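Long-range contacts in glycosyltransferase (PDB 7MI0), which probably transfers a sugar from an activated donor to an acceptor, as a GT-B-type glycosyltransferase of Rickettsia africae: residues Y21-V27 with H51-S57; E41-L46 with L382-L386; V102-H106 with Y389-L393; I180-C186 with F376-M381. All coordinates share one frame. Residues are numbered along the deposited sequence.

Contact 1: residues Y21-V27 with H51-S57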
# COMPACT_ATOMS: atom_id res chain seq x y z
N TYR A 21 -12.37 5.09 -23.20
CA TYR A 21 -13.32 5.03 -22.09
C TYR A 21 -13.19 6.26 -21.20
O TYR A 21 -12.18 6.96 -21.21
CB TYR A 21 -13.10 3.77 -21.23
CG TYR A 21 -13.01 2.47 -22.00
CD1 TYR A 21 -13.93 2.15 -22.99
CD2 TYR A 21 -11.99 1.56 -21.73
CE1 TYR A 21 -13.85 0.95 -23.70
CE2 TYR A 21 -11.90 0.36 -22.42
CZ TYR A 21 -12.82 0.06 -23.41
OH TYR A 21 -12.72 -1.13 -24.10
N THR A 22 -14.23 6.50 -20.41
CA THR A 22 -14.22 7.55 -19.39
C THR A 22 -14.38 6.89 -18.03
O THR A 22 -15.43 6.30 -17.74
CB THR A 22 -15.31 8.58 -19.65
OG1 THR A 22 -15.16 9.11 -20.98
CG2 THR A 22 -15.20 9.73 -18.65
N ILE A 23 -13.35 6.97 -17.20
CA ILE A 23 -13.33 6.33 -15.89
C ILE A 23 -13.38 7.42 -14.83
O ILE A 23 -12.45 8.24 -14.73
CB ILE A 23 -12.10 5.44 -15.71
CG1 ILE A 23 -11.99 4.44 -16.86
CG2 ILE A 23 -12.18 4.73 -14.36
CD1 ILE A 23 -13.21 3.55 -17.03
N LEU A 24 -14.44 7.42 -14.04
CA LEU A 24 -14.60 8.33 -12.92
C LEU A 24 -14.25 7.57 -11.64
O LEU A 24 -14.90 6.57 -11.31
CB LEU A 24 -16.03 8.87 -12.87
CG LEU A 24 -16.52 9.67 -11.66
CD1 LEU A 24 -15.63 10.85 -11.39
CD2 LEU A 24 -17.95 10.14 -11.90
N GLN A 25 -13.21 8.02 -10.95
CA GLN A 25 -12.81 7.43 -9.67
C GLN A 25 -13.26 8.33 -8.53
O GLN A 25 -13.13 9.56 -8.60
CB GLN A 25 -11.29 7.23 -9.59
CG GLN A 25 -10.71 6.37 -10.70
CD GLN A 25 -9.29 5.93 -10.40
OE1 GLN A 25 -9.07 5.06 -9.56
NE2 GLN A 25 -8.31 6.53 -11.07
N VAL A 26 -13.79 7.71 -7.48
CA VAL A 26 -14.27 8.43 -6.30
C VAL A 26 -13.37 8.05 -5.13
O VAL A 26 -13.27 6.87 -4.77
CB VAL A 26 -15.74 8.10 -6.01
CG1 VAL A 26 -16.32 9.06 -4.99
CG2 VAL A 26 -16.56 8.11 -7.29
N VAL A 27 -12.72 9.05 -4.53
CA VAL A 27 -11.77 8.84 -3.45
C VAL A 27 -12.36 9.41 -2.17
O VAL A 27 -12.85 10.54 -2.18
CB VAL A 27 -10.41 9.51 -3.75
CG1 VAL A 27 -9.42 9.21 -2.64
CG2 VAL A 27 -9.89 9.05 -5.08
N HIS A 51 -7.45 7.37 -22.82
CA HIS A 51 -8.70 7.32 -22.07
C HIS A 51 -8.84 8.60 -21.24
O HIS A 51 -7.89 9.36 -21.08
CB HIS A 51 -8.76 6.09 -21.17
CG HIS A 51 -8.63 4.79 -21.92
ND1 HIS A 51 -9.54 4.38 -22.86
CD2 HIS A 51 -7.68 3.82 -21.86
CE1 HIS A 51 -9.17 3.21 -23.35
NE2 HIS A 51 -8.05 2.85 -22.76
N THR A 52 -10.04 8.82 -20.72
CA THR A 52 -10.31 10.06 -20.00
C THR A 52 -10.54 9.77 -18.53
O THR A 52 -11.59 9.23 -18.15
CB THR A 52 -11.53 10.78 -20.60
OG1 THR A 52 -11.22 11.22 -21.93
CG2 THR A 52 -11.90 11.98 -19.74
N PRO A 53 -9.59 10.08 -17.65
CA PRO A 53 -9.82 9.92 -16.22
C PRO A 53 -10.44 11.16 -15.61
O PRO A 53 -10.15 12.30 -16.00
CB PRO A 53 -8.40 9.69 -15.67
CG PRO A 53 -7.54 10.49 -16.58
CD PRO A 53 -8.18 10.42 -17.95
N ILE A 54 -11.34 10.93 -14.66
CA ILE A 54 -11.92 11.97 -13.84
C ILE A 54 -11.89 11.47 -12.40
O ILE A 54 -12.12 10.28 -12.15
CB ILE A 54 -13.37 12.31 -14.26
CG1 ILE A 54 -13.40 12.80 -15.71
CG2 ILE A 54 -13.98 13.35 -13.34
CD1 ILE A 54 -14.80 13.11 -16.22
N ILE A 55 -11.56 12.35 -11.47
CA ILE A 55 -11.48 11.99 -10.06
C ILE A 55 -12.37 12.93 -9.26
O ILE A 55 -12.17 14.15 -9.28
CB ILE A 55 -10.03 12.02 -9.54
CG1 ILE A 55 -9.23 10.90 -10.21
CG2 ILE A 55 -10.00 11.87 -8.03
CD1 ILE A 55 -7.75 10.98 -9.94
N ILE A 56 -13.34 12.37 -8.56
CA ILE A 56 -14.11 13.09 -7.55
C ILE A 56 -13.47 12.82 -6.19
O ILE A 56 -13.28 11.67 -5.80
CB ILE A 56 -15.58 12.66 -7.57
CG1 ILE A 56 -16.28 13.19 -8.82
CG2 ILE A 56 -16.30 13.18 -6.34
CD1 ILE A 56 -17.72 12.76 -8.94
N SER A 57 -13.13 13.90 -5.49
CA SER A 57 -12.47 13.81 -4.20
C SER A 57 -13.03 14.89 -3.29
O SER A 57 -13.70 15.83 -3.73
CB SER A 57 -10.95 13.97 -4.35
OG SER A 57 -10.33 14.32 -3.13
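His51, just before strand 52-57, meets Tyr21 twice. Its imidazole ND1 accepts a hydrogen bond from Tyr21 N (2.9 Å), a backbone donor at the mouth of the ladder, and the two rings lie nearly parallel (4°) but slid apart, centroids 5.0 Å from each other, so they barely overlap. Thr52 starts the parallel pairing: its N donates to Tyr21 O (2.9 Å) and its O accepts from Ile23 N (3.0 Å). Pro53 has no amide hydrogen to give, yet it fits, because in a parallel ladder every second residue turns its N and O away from this neighbour; its CA still approaches Ile23 O (3.5 Å). Ile54 repeats the pattern, N to Ile23 O (2.9 Å) and O from Gln25 N (2.8 Å), while its CG2 packs on Leu24 CD1 (3.6 Å), on the face shared with Thr22 and Val26. Ile55, on the opposite face, touches Val27 CG2 through its own CG2 (4.1 Å). Ile56 closes the run: N to Gln25 O (2.8 Å), O from Val27 N (3.0 Å), and CG1 against Leu24 CD1 (3.5 Å). Helix 35-48 connects the strands as a beta-alpha-beta unit of the N-terminal Rossmann-like domain. Beta-branched residues suit such extended backbones, and the chemistry implies a largely buried pairing: main-chain bonds set the register and mostly aliphatic side chains cover both faces, with threonines at the more open Thr22-Thr52 end and Gln25 opposite.

Contact 2: residues E41-L46 with L382-L386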
# COMPACT_ATOMS: atom_id res chain seq x y z
N GLU A 41 -2.00 6.79 -10.06
CA GLU A 41 -1.28 6.00 -11.05
C GLU A 41 -2.22 5.46 -12.12
O GLU A 41 -1.84 5.39 -13.29
CB GLU A 41 -0.51 4.87 -10.36
CG GLU A 41 0.68 5.32 -9.50
CD GLU A 41 1.68 6.20 -10.25
OE1 GLU A 41 1.96 5.93 -11.44
OE2 GLU A 41 2.18 7.17 -9.65
N VAL A 42 -3.45 5.11 -11.74
CA VAL A 42 -4.40 4.62 -12.74
C VAL A 42 -4.85 5.75 -13.64
O VAL A 42 -5.00 5.57 -14.86
CB VAL A 42 -5.59 3.92 -12.05
CG1 VAL A 42 -6.74 3.76 -13.02
CG2 VAL A 42 -5.17 2.57 -11.52
N ALA A 43 -5.07 6.94 -13.07
CA ALA A 43 -5.45 8.09 -13.88
C ALA A 43 -4.37 8.43 -14.90
O ALA A 43 -4.65 8.58 -16.09
CB ALA A 43 -5.73 9.29 -12.97
N LYS A 44 -3.12 8.55 -14.44
CA LYS A 44 -2.00 8.82 -15.35
C LYS A 44 -1.94 7.80 -16.47
O LYS A 44 -1.73 8.15 -17.64
CB LYS A 44 -0.68 8.84 -14.58
CG LYS A 44 -0.42 10.10 -13.79
CD LYS A 44 0.77 9.92 -12.85
CE LYS A 44 2.03 9.60 -13.62
NZ LYS A 44 3.14 9.25 -12.69
N TYR A 45 -2.12 6.52 -16.13
CA TYR A 45 -2.06 5.45 -17.12
C TYR A 45 -3.19 5.58 -18.13
O TYR A 45 -2.97 5.43 -19.34
CB TYR A 45 -2.10 4.11 -16.40
CG TYR A 45 -2.00 2.89 -17.28
CD1 TYR A 45 -0.89 2.68 -18.09
CD2 TYR A 45 -3.00 1.92 -17.26
CE1 TYR A 45 -0.79 1.55 -18.87
CE2 TYR A 45 -2.90 0.79 -18.04
CZ TYR A 45 -1.80 0.60 -18.84
OH TYR A 45 -1.71 -0.53 -19.62
N LEU A 46 -4.41 5.87 -17.66
CA LEU A 46 -5.53 6.07 -18.57
C LEU A 46 -5.27 7.24 -19.51
O LEU A 46 -5.64 7.19 -20.69
CB LEU A 46 -6.81 6.30 -17.76
CG LEU A 46 -7.39 5.09 -17.02
CD1 LEU A 46 -8.38 5.52 -15.96
CD2 LEU A 46 -8.04 4.13 -18.00
N LEU A 382 -1.42 -1.72 -13.18
CA LEU A 382 -2.17 -0.82 -14.06
C LEU A 382 -2.87 -1.58 -15.17
O LEU A 382 -4.03 -1.29 -15.50
CB LEU A 382 -1.22 0.24 -14.64
CG LEU A 382 -0.55 1.18 -13.63
CD1 LEU A 382 0.25 2.25 -14.35
CD2 LEU A 382 -1.58 1.80 -12.70
N ARG A 383 -2.20 -2.58 -15.75
CA ARG A 383 -2.79 -3.34 -16.85
C ARG A 383 -3.93 -4.23 -16.36
O ARG A 383 -4.93 -4.39 -17.07
CB ARG A 383 -1.71 -4.16 -17.55
CG ARG A 383 -0.67 -3.30 -18.28
CD ARG A 383 0.58 -4.06 -18.68
NE ARG A 383 0.79 -4.02 -20.12
CZ ARG A 383 0.58 -5.04 -20.94
NH1 ARG A 383 0.18 -6.22 -20.50
NH2 ARG A 383 0.78 -4.88 -22.25
N LYS A 384 -3.81 -4.81 -15.17
CA LYS A 384 -4.92 -5.57 -14.63
C LYS A 384 -6.14 -4.69 -14.39
O LYS A 384 -7.28 -5.15 -14.51
CB LYS A 384 -4.51 -6.27 -13.33
CG LYS A 384 -3.52 -7.40 -13.52
CD LYS A 384 -3.27 -8.10 -12.21
CE LYS A 384 -2.24 -9.19 -12.32
NZ LYS A 384 -1.84 -9.67 -10.98
N ASN A 385 -5.92 -3.41 -14.06
CA ASN A 385 -7.05 -2.49 -13.91
C ASN A 385 -7.75 -2.26 -15.24
O ASN A 385 -8.98 -2.24 -15.31
CB ASN A 385 -6.58 -1.16 -13.33
CG ASN A 385 -6.78 -1.09 -11.84
OD1 ASN A 385 -7.89 -0.90 -11.36
ND2 ASN A 385 -5.69 -1.23 -11.09
N LEU A 386 -6.98 -2.05 -16.31
CA LEU A 386 -7.59 -1.81 -17.61
C LEU A 386 -8.34 -3.04 -18.11
O LEU A 386 -9.37 -2.90 -18.77
CB LEU A 386 -6.51 -1.39 -18.61
CG LEU A 386 -6.98 -0.57 -19.81
CD1 LEU A 386 -7.18 0.87 -19.39
CD2 LEU A 386 -5.99 -0.66 -20.96
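Aromatic and aliphatic packing holds these two helical segments together, their axes 10.2 Å apart at closest approach and crossing at -71°. The main aromatic interaction is a CH-pi contact: Leu382 CB sits over one face of the Tyr45 ring, 3.8 Å from its centroid and 19° off the ring normal. Leu386 CB approaches the edge of the same ring, 4.3 Å from Tyr45 CE2. A broad, flat side chain suits this place, since it spans the gap between helices that cross steeply. The aliphatic contacts are Val42 CG2 with Leu382 CD2 (3.9 Å) and Leu46 CD2 with Leu386 CD1 (3.6 Å); Leu382 CD2 also lies 3.6 Å from Glu41 O, on the helix backbone. Polar groups here add van der Waals contact: Tyr45 OH lies 3.2 Å from Arg383 CG, and Asn385 ND2, which is 3.9 Å from Val42 CG2, spends its hydrogen bond on Met381 O in its own helix. Glu41 turns instead to a salt bridge with Arg37. Helix 35-48 and the C-terminal helix 378-393 thus pack on the same face of the N-terminal sheet, Val42 and Leu46 touching Gln25 and Ile23 of strand 22-26, and Ala43 packing on Pro53 and Ile55 of strand 52-57.

Contact 3: residues V102-H106 with Y389-L393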
# COMPACT_ATOMS: atom_id res chain seq x y z
N VAL A 102 -19.62 9.04 -18.84
CA VAL A 102 -18.78 8.15 -18.04
C VAL A 102 -19.22 6.72 -18.26
O VAL A 102 -20.41 6.40 -18.20
CB VAL A 102 -18.85 8.55 -16.56
CG1 VAL A 102 -18.19 7.50 -15.69
CG2 VAL A 102 -18.21 9.91 -16.34
N ASP A 103 -18.25 5.84 -18.51
CA ASP A 103 -18.53 4.43 -18.75
C ASP A 103 -18.50 3.60 -17.47
O ASP A 103 -19.27 2.64 -17.34
CB ASP A 103 -17.52 3.88 -19.76
CG ASP A 103 -17.71 4.47 -21.14
OD1 ASP A 103 -18.84 4.41 -21.66
OD2 ASP A 103 -16.73 5.00 -21.71
N ILE A 104 -17.62 3.93 -16.53
CA ILE A 104 -17.48 3.19 -15.28
C ILE A 104 -17.27 4.19 -14.16
O ILE A 104 -16.47 5.11 -14.29
CB ILE A 104 -16.31 2.19 -15.33
CG1 ILE A 104 -16.58 1.05 -16.31
CG2 ILE A 104 -16.01 1.65 -13.94
CD1 ILE A 104 -15.36 0.20 -16.54
N VAL A 105 -17.98 4.00 -13.05
CA VAL A 105 -17.68 4.69 -11.81
C VAL A 105 -16.96 3.70 -10.89
O VAL A 105 -17.48 2.62 -10.61
CB VAL A 105 -18.94 5.24 -11.14
CG1 VAL A 105 -18.60 5.78 -9.76
CG2 VAL A 105 -19.55 6.33 -12.00
N HIS A 106 -15.77 4.09 -10.44
CA HIS A 106 -14.85 3.23 -9.70
C HIS A 106 -14.70 3.79 -8.29
O HIS A 106 -14.11 4.86 -8.10
CB HIS A 106 -13.51 3.18 -10.44
CG HIS A 106 -12.56 2.15 -9.93
ND1 HIS A 106 -11.38 1.84 -10.58
CD2 HIS A 106 -12.59 1.36 -8.83
CE1 HIS A 106 -10.74 0.91 -9.90
NE2 HIS A 106 -11.45 0.60 -8.84
N TYR A 389 -11.70 -3.19 -16.50
CA TYR A 389 -12.54 -2.19 -17.16
C TYR A 389 -13.14 -2.76 -18.43
O TYR A 389 -14.34 -2.61 -18.69
CB TYR A 389 -11.73 -0.93 -17.48
CG TYR A 389 -11.34 -0.10 -16.27
CD1 TYR A 389 -12.07 -0.19 -15.09
CD2 TYR A 389 -10.26 0.77 -16.31
CE1 TYR A 389 -11.72 0.56 -13.98
CE2 TYR A 389 -9.90 1.52 -15.21
CZ TYR A 389 -10.64 1.41 -14.04
OH TYR A 389 -10.31 2.15 -12.94
N LYS A 390 -12.31 -3.43 -19.25
CA LYS A 390 -12.79 -3.98 -20.51
C LYS A 390 -13.78 -5.11 -20.29
O LYS A 390 -14.78 -5.22 -21.01
CB LYS A 390 -11.60 -4.47 -21.34
CG LYS A 390 -10.67 -3.37 -21.80
CD LYS A 390 -9.36 -3.94 -22.29
CE LYS A 390 -8.34 -2.86 -22.60
NZ LYS A 390 -6.98 -3.44 -22.79
N GLU A 391 -13.53 -5.97 -19.29
CA GLU A 391 -14.50 -7.00 -18.95
C GLU A 391 -15.83 -6.39 -18.55
O GLU A 391 -16.90 -6.80 -19.01
CB GLU A 391 -13.96 -7.89 -17.84
CG GLU A 391 -14.99 -8.89 -17.34
CD GLU A 391 -14.39 -10.02 -16.53
OE1 GLU A 391 -13.18 -9.95 -16.19
OE2 GLU A 391 -15.13 -10.99 -16.23
N ILE A 392 -15.78 -5.37 -17.68
CA ILE A 392 -16.99 -4.70 -17.22
C ILE A 392 -17.73 -4.04 -18.38
O ILE A 392 -18.97 -3.97 -18.38
CB ILE A 392 -16.61 -3.69 -16.12
CG1 ILE A 392 -16.48 -4.40 -14.78
CG2 ILE A 392 -17.61 -2.57 -16.03
CD1 ILE A 392 -16.08 -3.48 -13.67
N LEU A 393 -17.00 -3.59 -19.40
CA LEU A 393 -17.58 -2.89 -20.53
C LEU A 393 -17.83 -3.79 -21.73
O LEU A 393 -18.32 -3.30 -22.76
CB LEU A 393 -16.70 -1.71 -20.94
CG LEU A 393 -16.64 -0.58 -19.92
CD1 LEU A 393 -15.87 0.60 -20.48
CD2 LEU A 393 -18.03 -0.15 -19.53
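Ile104 CD1 is the hub of this contact, touching three residues of the last helix at once: Tyr389 CD1 (3.6 Å), Ile392 CG2 (3.6 Å) and Leu393 CG (3.7 Å). An isoleucine suits the spot because its CG1-CD1 arm carries the methyl from strand 104-107 across to the helix; the axes of the short segments 104-106 and 389-393 approach to 10.5 Å. Ile23 and Leu128, on the neighbouring strands, also touch Tyr389 and widen the apolar patch. Farther out, Asp103 contributes its CB, 3.7 Å from Leu393 CD1, while its carboxylate OD2 accepts a hydrogen bond from Thr22 N. Toward the other end the contact becomes polar: His106 ND1 and Tyr389 OH are 2.6 Å apart in a short hydrogen bond in which either could be the donor. On the far side of the imidazole, NE2 bonds Thr130. The chemistry implies that the C-terminal helix seats on the N-terminal sheet mainly by apolar contact, aliphatic and aromatic, with one directed bond giving a buried tyrosine hydroxyl its partner.

Contact 4: residues I180-C186 with F376-M381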
# COMPACT_ATOMS: atom_id res chain seq x y z
N ILE A 180 -6.24 -7.86 -7.73
CA ILE A 180 -5.26 -7.04 -8.43
C ILE A 180 -4.22 -6.63 -7.39
O ILE A 180 -4.37 -5.60 -6.72
CB ILE A 180 -5.88 -5.82 -9.10
CG1 ILE A 180 -7.04 -6.23 -10.01
CG2 ILE A 180 -4.83 -5.04 -9.88
CD1 ILE A 180 -7.69 -5.06 -10.71
N GLU A 181 -3.16 -7.43 -7.25
CA GLU A 181 -2.15 -7.15 -6.24
C GLU A 181 -1.54 -5.76 -6.44
O GLU A 181 -1.56 -5.20 -7.53
CB GLU A 181 -1.02 -8.19 -6.27
CG GLU A 181 -1.43 -9.61 -5.93
CD GLU A 181 -1.90 -10.39 -7.14
OE1 GLU A 181 -2.44 -9.76 -8.08
OE2 GLU A 181 -1.73 -11.63 -7.15
N ARG A 182 -1.00 -5.23 -5.36
CA ARG A 182 -0.39 -3.91 -5.41
C ARG A 182 0.97 -3.98 -6.11
O ARG A 182 1.71 -4.95 -5.97
CB ARG A 182 -0.23 -3.36 -4.00
CG ARG A 182 -1.55 -3.18 -3.27
CD ARG A 182 -2.44 -2.21 -4.01
NE ARG A 182 -3.37 -2.88 -4.92
CZ ARG A 182 -4.19 -2.25 -5.75
NH1 ARG A 182 -4.20 -0.93 -5.84
NH2 ARG A 182 -5.03 -2.96 -6.50
N GLY A 183 1.28 -2.94 -6.87
CA GLY A 183 2.50 -2.89 -7.65
C GLY A 183 3.46 -1.83 -7.14
O GLY A 183 3.06 -0.84 -6.55
N VAL A 184 4.75 -2.07 -7.39
CA VAL A 184 5.81 -1.12 -7.07
C VAL A 184 6.41 -0.63 -8.38
O VAL A 184 6.65 -1.41 -9.30
CB VAL A 184 6.88 -1.76 -6.17
CG1 VAL A 184 8.18 -0.97 -6.22
CG2 VAL A 184 6.38 -1.81 -4.76
N ASN A 185 6.64 0.68 -8.47
CA ASN A 185 7.24 1.29 -9.65
C ASN A 185 8.68 0.83 -9.76
O ASN A 185 9.57 1.38 -9.11
CB ASN A 185 7.15 2.81 -9.56
CG ASN A 185 7.52 3.49 -10.86
OD1 ASN A 185 8.30 2.97 -11.65
ND2 ASN A 185 6.94 4.66 -11.09
N CYS A 186 8.92 -0.19 -10.59
CA CYS A 186 10.27 -0.73 -10.72
C CYS A 186 11.19 0.19 -11.51
O CYS A 186 12.40 -0.06 -11.56
CB CYS A 186 10.22 -2.10 -11.37
SG CYS A 186 9.58 -3.31 -10.24
N PHE A 376 4.76 -8.25 -9.25
CA PHE A 376 4.28 -7.18 -8.37
C PHE A 376 4.75 -5.81 -8.84
O PHE A 376 4.99 -4.92 -8.02
CB PHE A 376 4.71 -7.44 -6.93
CG PHE A 376 4.35 -8.81 -6.44
CD1 PHE A 376 3.03 -9.17 -6.27
CD2 PHE A 376 5.34 -9.74 -6.16
CE1 PHE A 376 2.69 -10.44 -5.82
CE2 PHE A 376 5.02 -11.01 -5.71
CZ PHE A 376 3.69 -11.36 -5.54
N SER A 377 4.88 -5.62 -10.15
CA SER A 377 5.19 -4.31 -10.70
C SER A 377 3.95 -3.43 -10.76
O SER A 377 2.82 -3.92 -10.91
CB SER A 377 5.77 -4.45 -12.10
OG SER A 377 4.79 -5.00 -12.95
N LEU A 378 4.17 -2.11 -10.66
CA LEU A 378 3.09 -1.17 -10.94
C LEU A 378 2.56 -1.36 -12.35
O LEU A 378 1.35 -1.26 -12.59
CB LEU A 378 3.58 0.27 -10.75
CG LEU A 378 2.66 1.39 -11.23
CD1 LEU A 378 1.42 1.47 -10.38
CD2 LEU A 378 3.39 2.71 -11.21
N ASN A 379 3.45 -1.67 -13.29
CA ASN A 379 3.04 -1.87 -14.68
C ASN A 379 1.95 -2.93 -14.80
O ASN A 379 0.96 -2.74 -15.51
CB ASN A 379 4.26 -2.24 -15.51
CG ASN A 379 4.18 -1.69 -16.91
OD1 ASN A 379 3.48 -2.23 -17.76
ND2 ASN A 379 4.91 -0.60 -17.16
N LEU A 380 2.11 -4.06 -14.11
CA LEU A 380 1.11 -5.13 -14.18
C LEU A 380 -0.15 -4.76 -13.41
O LEU A 380 -1.26 -5.15 -13.82
CB LEU A 380 1.71 -6.43 -13.65
CG LEU A 380 0.87 -7.71 -13.53
CD1 LEU A 380 0.42 -8.22 -14.88
CD2 LEU A 380 1.67 -8.78 -12.80
N MET A 381 -0.02 -4.03 -12.30
CA MET A 381 -1.19 -3.54 -11.59
C MET A 381 -2.05 -2.68 -12.50
O MET A 381 -3.27 -2.86 -12.59
CB MET A 381 -0.76 -2.76 -10.35
CG MET A 381 -1.86 -2.58 -9.30
SD MET A 381 -1.52 -1.24 -8.13
CE MET A 381 -1.83 0.16 -9.21
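Two main-chain hydrogen bonds tie the loop to the start of the C-terminal helix: Val184 N donates to Phe376 O (2.9 Å), and Leu378 N donates to Val184 O (2.9 Å). They form a single beta bridge, Val184 with Ser377, in the linker region of this GT-B fold, where the chain first leaves the N-terminal Rossmann-like domain and where its C-terminal end comes back to it. Leu378 N belongs to the helix's first turn, so Val184 O serves an amide that no preceding helical turn can satisfy. Ser377 is the N-cap: its OG accepts from Leu380 N (3.1 Å), and a small hydroxyl side chain suits that job. A weak bond runs from Gly183 N to Met381 SD (3.5 Å). Gly183 fits because a CB there would clash with Ser377 O and Leu378 CA; without one, its CA comes within 3.2 Å of Phe376 O. Packing spreads outward from here. Met381 sets its CG against Glu181 O (3.2 Å) and Ile180 CG2 (3.9 Å), whereas the Phe376 ring has Glu181 CB at its edge. The length of Met381 carries SD on over one face of the Arg182 guanidinium, 3.5 Å from NH1, while Arg182 NH2 donates to Ile180 O at 2.7 Å.

In the fold
Helix 378-393 unites contacts 2, 3 and 4, meeting in turn the interdomain loop, helix 35-48 and the N-terminal sheet; it thereby returns the chain's C-terminal end to the N-terminal domain, as in other GT-B enzymes. Contacts 1 and 3 share that sheet: their centres are 10 Å apart, and Leu24 O lies 2.8 Å from His106 N on the adjacent strand. Contact 2 joins contact 1 where Ile23 CB meets Leu46 CD1 (3.7 Å), and contact 4 where Lys384 NZ forms a salt bridge with Glu181 OE1 (3.0 Å). The centre of contact 4 is nearest the chain's centre, about 11 Å from it, and some 20 Å from the centres of contacts 1 and 3.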